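Local coordinates for cell division control protein Cdc48 (Mycobacterium smegmatis, PDB 5E7P) that probably binds and hydrolyses ATP, as a member of the AAA ATPase family, and can hold ADP, at residues H215-Q220 with S286-E291. Sequence-based numbering, arbitrary orientation.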
# COMPACT_ATOMS: atom_id res chain seq x y z
N HIS A 215 15.14 15.51 17.36
CA HIS A 215 15.25 14.12 17.81
C HIS A 215 14.77 13.92 19.24
O HIS A 215 14.83 14.82 20.07
CB HIS A 215 16.68 13.59 17.64
CG HIS A 215 17.68 14.22 18.57
ND1 HIS A 215 17.85 13.81 19.87
CD2 HIS A 215 18.57 15.23 18.37
CE1 HIS A 215 18.79 14.54 20.44
NE2 HIS A 215 19.24 15.40 19.55
N THR A 216 14.27 12.71 19.50
CA THR A 216 13.90 12.30 20.85
C THR A 216 14.81 11.16 21.28
O THR A 216 15.32 10.41 20.45
CB THR A 216 12.44 11.83 20.93
OG1 THR A 216 12.20 10.80 19.96
CG2 THR A 216 11.50 13.00 20.66
N VAL A 217 15.01 11.03 22.59
CA VAL A 217 15.85 9.96 23.12
C VAL A 217 15.05 9.05 24.03
O VAL A 217 14.43 9.50 24.99
CB VAL A 217 17.06 10.52 23.90
CG1 VAL A 217 17.91 9.39 24.44
CG2 VAL A 217 17.89 11.44 23.01
N SER A 218 15.06 7.76 23.72
CA SER A 218 14.47 6.76 24.60
C SER A 218 15.58 5.95 25.25
O SER A 218 16.30 5.22 24.57
CB SER A 218 13.53 5.83 23.82
OG SER A 218 14.24 5.12 22.83
N PRO A 219 15.74 6.10 26.58
CA PRO A 219 16.82 5.44 27.33
C PRO A 219 16.75 3.92 27.24
O PRO A 219 15.73 3.37 26.82
CB PRO A 219 16.56 5.89 28.77
CG PRO A 219 15.78 7.16 28.64
CD PRO A 219 14.91 6.96 27.44
N GLN A 220 17.83 3.25 27.63
CA GLN A 220 17.88 1.79 27.64
C GLN A 220 16.78 1.21 28.52
O GLN A 220 16.48 1.74 29.58
CB GLN A 220 19.24 1.31 28.14
CG GLN A 220 20.41 1.66 27.24
CD GLN A 220 21.75 1.25 27.82
OE1 GLN A 220 22.01 1.47 29.01
NE2 GLN A 220 22.59 0.63 27.00
N SER A 286 15.95 -2.54 24.59
CA SER A 286 16.98 -2.55 25.62
C SER A 286 18.14 -1.61 25.28
O SER A 286 19.06 -1.44 26.07
CB SER A 286 17.51 -3.96 25.86
OG SER A 286 18.19 -4.45 24.71
N ARG A 287 18.08 -1.01 24.10
CA ARG A 287 19.11 -0.07 23.66
C ARG A 287 18.63 1.35 23.91
O ARG A 287 17.43 1.59 24.09
CB ARG A 287 19.39 -0.24 22.16
CG ARG A 287 19.44 -1.67 21.68
CD ARG A 287 20.75 -2.33 22.05
NE ARG A 287 20.77 -3.73 21.65
CZ ARG A 287 21.80 -4.56 21.87
NH1 ARG A 287 22.88 -4.11 22.50
NH2 ARG A 287 21.74 -5.82 21.47
N ARG A 288 19.56 2.31 23.91
CA ARG A 288 19.16 3.71 23.88
C ARG A 288 18.97 4.11 22.42
O ARG A 288 19.81 3.83 21.56
CB ARG A 288 20.17 4.61 24.61
CG ARG A 288 21.46 4.90 23.86
CD ARG A 288 22.43 5.71 24.72
NE ARG A 288 21.90 7.02 25.09
CZ ARG A 288 22.13 8.14 24.42
NH1 ARG A 288 21.60 9.29 24.83
NH2 ARG A 288 22.89 8.12 23.33
N VAL A 289 17.84 4.73 22.13
CA VAL A 289 17.52 5.06 20.75
C VAL A 289 17.39 6.55 20.52
O VAL A 289 16.64 7.24 21.22
CB VAL A 289 16.22 4.36 20.30
CG1 VAL A 289 15.96 4.63 18.83
CG2 VAL A 289 16.30 2.88 20.56
N VAL A 290 18.14 7.05 19.55
CA VAL A 290 18.00 8.42 19.10
C VAL A 290 17.12 8.40 17.85
O VAL A 290 17.52 7.90 16.80
CB VAL A 290 19.36 9.05 18.77
CG1 VAL A 290 19.17 10.48 18.27
CG2 VAL A 290 20.25 9.02 20.00
N GLU A 291 15.91 8.94 17.98
CA GLU A 291 14.93 8.83 16.91
C GLU A 291 14.58 10.17 16.25
O GLU A 291 14.28 11.15 16.93
CB GLU A 291 13.65 8.15 17.42
CG GLU A 291 12.59 7.95 16.35
CD GLU A 291 11.41 7.15 16.86
OE1 GLU A 291 10.37 7.12 16.17
OE2 GLU A 291 11.52 6.55 17.95
O HOH W 1 14.84 2.12 24.01
O HOH W 2 22.25 0.86 24.34
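His215 and Val290 meet through their first torsions: His215 CG sits between its own backbone N and carbonyl carbon (chi1 69°), while Val290 CG1 stands anti to its N (chi1 179°), and the two atoms, His215 CG and Val290 CG1, approach obliquely to 4.0 Å. The second torsion of His215 then turns the ring so that ND1 comes to 3.9 Å from Val290 CG1. On the same face Val217 CG1 lies 3.7 Å from NH1 of Arg288, and Val217 CG2 sits at the edge of the His215 ring, in its plane. Arg288 NH2 hydrogen-bonds the carbonyl O of Ala315 in helix 302-319, which covers this face.

Thr216, Ser218, Val289 and Glu291 occupy the other face. Ser218 OG rests 3.3 Å from Val289 CB, and the Thr216 and Glu291 side chains run side by side, the carboxylate reaching on to a salt bridge with Arg281.

Two hydrogen-bonded pairs fix the antiparallel register. Thr216 and Glu291 exchange bonds, the one from Glu291 N to Thr216 O measuring 2.9 Å and nearly straight (176° at the hydrogen); Ser218 and Val289 do likewise, with Ser218 N to Val289 O at 3.0 Å. Val217 and Val290 form the non-hydrogen-bonded pair between them. Past Ser218 the paired backbone bonds stop; the Gln220 side chain packs against Ser286 O and Arg288, its CG 3.5 Å from Arg288 N, and a water accepting from Gln220 NE2 (2.7 Å) and Arg288 N adds a bridge.

Antiparallel edge strand 216-218 thus extends the otherwise parallel, P-loop-type sheet of the first AAA module, with the Glu291 side chain about 8 Å from bound ADP.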